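Local coordinates for DNA polymerase sliding clamp (Archaeoglobus fulgidus, PDB 1RWZ), which probably encircles DNA as a ring of three subunits and serves as a moving platform that tethers the replicative polymerase and other proteins during replication, at residues S55-N60 with G229-V234; K203-G208 with L223-V228. All blocks are in the same frame, centred on the assembly; numbering follows the deposited sequence.

Interaction 1: residues S55-N60 with G229-V234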
loop_
_atom_site.group_PDB
_atom_site.type_symbol
_atom_site.label_atom_id
_atom_site.label_comp_id
_atom_site.label_asym_id
_atom_site.label_seq_id
_atom_site.Cartn_x
_atom_site.Cartn_y
_atom_site.Cartn_z
ATOM N N SER A 55 4.343 0.520 32.607
ATOM C CA SER A 55 4.408 0.612 31.152
ATOM C C SER A 55 3.745 1.903 30.681
ATOM O O SER A 55 3.874 2.290 29.522
ATOM C CB SER A 55 3.729 -0.594 30.498
ATOM O OG SER A 55 4.524 -1.757 30.678
ATOM N N PHE A 56 3.035 2.557 31.594
ATOM C CA PHE A 56 2.362 3.828 31.313
ATOM C C PHE A 56 3.322 4.981 31.611
ATOM O O PHE A 56 4.239 4.831 32.416
ATOM C CB PHE A 56 1.144 3.994 32.223
ATOM C CG PHE A 56 -0.020 3.120 31.862
ATOM C CD1 PHE A 56 -1.040 3.602 31.046
ATOM C CD2 PHE A 56 -0.106 1.819 32.347
ATOM C CE1 PHE A 56 -2.135 2.797 30.720
ATOM C CE2 PHE A 56 -1.190 1.007 32.031
ATOM C CZ PHE A 56 -2.209 1.496 31.216
ATOM N N GLU A 57 3.108 6.131 30.976
ATOM C CA GLU A 57 3.948 7.296 31.245
ATOM C C GLU A 57 3.429 7.875 32.558
ATOM O O GLU A 57 4.200 8.344 33.400
ATOM C CB GLU A 57 3.816 8.337 30.129
ATOM C CG GLU A 57 4.026 7.781 28.724
ATOM C CD GLU A 57 5.291 6.951 28.599
ATOM O OE1 GLU A 57 6.341 7.372 29.132
ATOM O OE2 GLU A 57 5.239 5.880 27.957
ATOM N N VAL A 58 2.107 7.843 32.709
ATOM C CA VAL A 58 1.425 8.312 33.915
ATOM C C VAL A 58 0.302 7.320 34.213
ATOM O O VAL A 58 -0.426 6.913 33.310
ATOM C CB VAL A 58 0.785 9.712 33.726
ATOM C CG1 VAL A 58 -0.023 10.078 34.965
ATOM C CG2 VAL A 58 1.866 10.765 33.479
ATOM N N TYR A 59 0.163 6.928 35.475
ATOM C CA TYR A 59 -0.889 5.994 35.863
ATOM C C TYR A 59 -1.436 6.442 37.214
ATOM O O TYR A 59 -0.906 6.071 38.264
ATOM C CB TYR A 59 -0.339 4.563 35.963
ATOM C CG TYR A 59 -1.411 3.501 36.098
ATOM C CD1 TYR A 59 -2.122 3.054 34.982
ATOM C CD2 TYR A 59 -1.744 2.971 37.346
ATOM C CE1 TYR A 59 -3.139 2.106 35.108
ATOM C CE2 TYR A 59 -2.761 2.025 37.482
ATOM C CZ TYR A 59 -3.454 1.599 36.359
ATOM O OH TYR A 59 -4.467 0.672 36.485
ATOM N N ASN A 60 -2.493 7.251 37.179
ATOM C CA ASN A 60 -3.103 7.765 38.400
ATOM C C ASN A 60 -4.550 7.345 38.554
ATOM O O ASN A 60 -5.415 7.814 37.818
ATOM C CB ASN A 60 -3.049 9.294 38.433
ATOM C CG ASN A 60 -1.639 9.830 38.412
ATOM O OD1 ASN A 60 -0.752 9.297 39.074
ATOM N ND2 ASN A 60 -1.427 10.907 37.665
ATOM N N GLY A 229 7.539 -2.797 22.619
ATOM C CA GLY A 229 8.720 -2.598 23.439
ATOM C C GLY A 229 8.608 -3.324 24.767
ATOM O O GLY A 229 9.216 -2.924 25.761
ATOM N N GLY A 230 7.826 -4.398 24.788
ATOM C CA GLY A 230 7.657 -5.158 26.012
ATOM C C GLY A 230 6.770 -4.471 27.037
ATOM O O GLY A 230 6.773 -4.838 28.215
ATOM N N ARG A 231 6.003 -3.479 26.598
ATOM C CA ARG A 231 5.120 -2.753 27.504
ATOM C C ARG A 231 3.829 -3.504 27.815
ATOM O O ARG A 231 3.247 -3.341 28.892
ATOM C CB ARG A 231 4.751 -1.389 26.919
ATOM C CG ARG A 231 5.895 -0.380 26.815
ATOM C CD ARG A 231 5.321 0.954 26.354
ATOM N NE ARG A 231 6.305 2.018 26.152
ATOM C CZ ARG A 231 7.189 2.060 25.159
ATOM N NH1 ARG A 231 7.248 1.086 24.258
ATOM N NH2 ARG A 231 7.992 3.110 25.042
ATOM N N ALA A 232 3.383 -4.322 26.870
ATOM C CA ALA A 232 2.139 -5.053 27.053
ATOM C C ALA A 232 2.280 -6.552 26.925
ATOM O O ALA A 232 3.085 -7.048 26.143
ATOM C CB ALA A 232 1.101 -4.559 26.046
ATOM N N LYS A 233 1.495 -7.268 27.719
ATOM C CA LYS A 233 1.476 -8.715 27.646
ATOM C C LYS A 233 0.106 -9.035 27.065
ATOM O O LYS A 233 -0.920 -8.630 27.612
ATOM C CB LYS A 233 1.624 -9.349 29.031
ATOM C CG LYS A 233 1.528 -10.867 28.996
ATOM C CD LYS A 233 1.992 -11.512 30.293
ATOM C CE LYS A 233 3.502 -11.418 30.443
ATOM N NZ LYS A 233 4.005 -12.178 31.628
ATOM N N VAL A 234 0.099 -9.720 25.931
ATOM C CA VAL A 234 -1.140 -10.100 25.276
ATOM C C VAL A 234 -1.078 -11.600 25.066
ATOM O O VAL A 234 -0.302 -12.094 24.247
ATOM C CB VAL A 234 -1.305 -9.386 23.917
ATOM C CG1 VAL A 234 -2.554 -9.890 23.206
ATOM C CG2 VAL A 234 -1.393 -7.880 24.142
HETATM O O HOH W 1 6.304 3.247 28.646
HETATM O O HOH W 2 7.412 5.717 26.354
#
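Ser55 and Arg231 meet at the surface where the two domains of the PCNA fold adjoin: Ser55 belongs to the N-terminal domain, Arg231 to the turn that leads into strand 232-238 of the C-terminal domain. Their CA atoms lie 5.0 Å apart, and Ser55 OG donates a hydrogen bond of 2.7 Å to Arg231 O. The donor arrives in the carbonyl plane, on a lone pair, with a C=O...OG angle of 115°. Arg231 and Ala232 both face Leu227, a classic beta bulge at the start of the strand. Followed outward, Arg231 first sets its CB 3.8 Å from Ser55 CB. CG is anti to the carbonyl carbon, chi1 -68°, and the chain then runs extended to NE, carrying CD past Ser55 O. From here on the contact is indirect. Arg231 NE and Glu57 OE2 stay 4.4 Å apart, too far for a direct salt bridge, and two waters bridge them. The first accepts from Arg231 NE at 2.8 Å and donates to both Ser55 O and Glu57 OE2. At the guanidinium tip, NH1 turns back to bond Val228 O, while Arg231 NH2 donates at 3.0 Å to the second water, which in turn donates to Glu57 OE2.

Interaction 2: residues K203-G208 with L223-V228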
loop_
_atom_site.group_PDB
_atom_site.type_symbol
_atom_site.label_atom_id
_atom_site.label_comp_id
_atom_site.label_asym_id
_atom_site.label_seq_id
_atom_site.Cartn_x
_atom_site.Cartn_y
_atom_site.Cartn_z
ATOM N N LYS A 203 -1.463 -10.755 13.931
ATOM C CA LYS A 203 -1.606 -9.434 13.329
ATOM C C LYS A 203 -1.149 -8.277 14.218
ATOM O O LYS A 203 -0.857 -7.191 13.716
ATOM C CB LYS A 203 -3.051 -9.212 12.880
ATOM C CG LYS A 203 -3.394 -10.006 11.632
ATOM C CD LYS A 203 -4.827 -9.789 11.195
ATOM C CE LYS A 203 -5.113 -10.584 9.932
ATOM N NZ LYS A 203 -6.534 -10.461 9.501
ATOM N N VAL A 204 -1.076 -8.502 15.525
ATOM C CA VAL A 204 -0.637 -7.447 16.439
ATOM C C VAL A 204 0.827 -7.609 16.837
ATOM O O VAL A 204 1.352 -6.821 17.629
ATOM C CB VAL A 204 -1.491 -7.411 17.733
ATOM C CG1 VAL A 204 -2.939 -7.069 17.393
ATOM C CG2 VAL A 204 -1.407 -8.747 18.461
ATOM N N ALA A 205 1.487 -8.619 16.280
ATOM C CA ALA A 205 2.888 -8.885 16.602
ATOM C C ALA A 205 3.817 -8.748 15.405
ATOM O O ALA A 205 3.383 -8.760 14.255
ATOM C CB ALA A 205 3.025 -10.282 17.203
ATOM N N GLY A 206 5.111 -8.627 15.685
ATOM C CA GLY A 206 6.081 -8.499 14.615
ATOM C C GLY A 206 7.480 -8.841 15.081
ATOM O O GLY A 206 7.681 -9.227 16.233
ATOM N N SER A 207 8.449 -8.712 14.182
ATOM C CA SER A 207 9.833 -9.004 14.527
ATOM C C SER A 207 10.204 -8.146 15.721
ATOM O O SER A 207 9.825 -6.979 15.789
ATOM C CB SER A 207 10.758 -8.678 13.351
ATOM O OG SER A 207 10.463 -9.500 12.239
ATOM N N GLY A 208 10.930 -8.722 16.671
ATOM C CA GLY A 208 11.323 -7.950 17.834
ATOM C C GLY A 208 10.440 -8.159 19.048
ATOM O O GLY A 208 10.825 -7.810 20.165
ATOM N N LEU A 223 -0.376 -18.627 23.933
ATOM C CA LEU A 223 0.570 -17.837 23.154
ATOM C C LEU A 223 0.720 -16.501 23.866
ATOM O O LEU A 223 -0.127 -15.622 23.741
ATOM C CB LEU A 223 0.035 -17.630 21.735
ATOM C CG LEU A 223 -0.212 -18.938 20.972
ATOM C CD1 LEU A 223 -0.946 -18.648 19.671
ATOM C CD2 LEU A 223 1.111 -19.640 20.700
ATOM N N VAL A 224 1.795 -16.361 24.629
ATOM C CA VAL A 224 2.018 -15.137 25.373
ATOM C C VAL A 224 2.935 -14.198 24.604
ATOM O O VAL A 224 4.147 -14.417 24.527
ATOM C CB VAL A 224 2.632 -15.439 26.754
ATOM C CG1 VAL A 224 2.693 -14.170 27.598
ATOM C CG2 VAL A 224 1.799 -16.505 27.465
ATOM N N PHE A 225 2.341 -13.160 24.026
ATOM C CA PHE A 225 3.093 -12.164 23.276
ATOM C C PHE A 225 3.435 -10.981 24.186
ATOM O O PHE A 225 2.614 -10.555 25.002
ATOM C CB PHE A 225 2.271 -11.606 22.103
ATOM C CG PHE A 225 1.959 -12.603 21.028
ATOM C CD1 PHE A 225 0.823 -13.409 21.112
ATOM C CD2 PHE A 225 2.772 -12.710 19.906
ATOM C CE1 PHE A 225 0.504 -14.297 20.091
ATOM C CE2 PHE A 225 2.465 -13.597 18.879
ATOM C CZ PHE A 225 1.321 -14.394 18.972
ATOM N N GLU A 226 4.654 -10.466 24.050
ATOM C CA GLU A 226 5.079 -9.286 24.798
ATOM C C GLU A 226 5.280 -8.276 23.678
ATOM O O GLU A 226 6.171 -8.421 22.838
ATOM C CB GLU A 226 6.358 -9.577 25.587
ATOM C CG GLU A 226 6.083 -10.603 26.679
ATOM C CD GLU A 226 7.279 -10.907 27.553
ATOM O OE1 GLU A 226 7.622 -10.073 28.415
ATOM O OE2 GLU A 226 7.871 -11.987 27.372
ATOM N N LEU A 227 4.417 -7.267 23.662
ATOM C CA LEU A 227 4.395 -6.273 22.592
ATOM C C LEU A 227 4.703 -4.833 22.973
ATOM O O LEU A 227 4.718 -4.472 24.143
ATOM C CB LEU A 227 3.009 -6.295 21.938
ATOM C CG LEU A 227 2.442 -7.676 21.600
ATOM C CD1 LEU A 227 0.983 -7.542 21.144
ATOM C CD2 LEU A 227 3.288 -8.314 20.518
ATOM N N VAL A 228 4.910 -4.015 21.942
ATOM C CA VAL A 228 5.187 -2.588 22.094
ATOM C C VAL A 228 6.368 -2.318 23.020
ATOM O O VAL A 228 6.229 -1.681 24.066
ATOM C CB VAL A 228 3.934 -1.843 22.616
ATOM C CG1 VAL A 228 4.118 -0.335 22.469
ATOM C CG2 VAL A 228 2.700 -2.298 21.832
#
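Ala205 and Leu227 mark the closest backbone approach, their CA atoms 6.7 Å apart. At that separation, and with no hydrogen bond between the segments, the contact rests on side chains, with one backbone carbonyl taking part. Residues 203-208 link helix 195-201 to strand 210-215, and face residues of strand 221-227. The CB of Ala205 points at the strand and fits between two of its residues: it lies 3.6 Å from Phe225 CD2 and 3.9 Å from Leu227 CD2. Ala205 CB approaches the Phe225 ring obliquely, 3.8 Å from CE2. Phe225 and Leu227, two residues apart in the strand, both project toward the loop and so receive the methyl together. Leu227 CD1 meets Val204 CG2 at 3.8 Å, the two side chains crossing at about a right angle, and packs at 3.6 Å against Val204 O; CD2, besides touching Ala205 CB, also lies near that carbonyl oxygen. Val204 makes its contact with the methyl that lies between its backbone N and carbonyl carbon. The result is a largely buried apolar cluster of C-terminal-domain residues. Ala205 O accepts a hydrogen bond from Lys139 NZ. Phe225 also packs on Leu211 of strand 210-215 and Tyr236 of strand 232-238, while helix 8-19 of the N-terminal domain packs against the cluster, Arg16 touching Val204 and Thr13 touching Leu227.

In the fold
The centres of interactions 1 and 2 are about 14 Å apart. Strands 221-227 and 232-238 follow each other as a beta hairpin of the nine-stranded sheet that runs through both domains, with probable hydrogen bonds of 2.8 Å from Val234 N to Phe225 O and from Leu227 N to Ala232 O. Segment 55-60 instead leads into strand 58-61 of the five-stranded sheet, so interaction 1 bridges two sheets. Along the chain the order is 55-60, 203-208, 223-228, 229-234: interaction 2 falls within the span bounded by interaction 1. Both its segments are C-terminal-domain and lie against helix 8-19; interaction 1, at the surface, links the hairpin's turn to the N-terminal domain within one subunit of the ring.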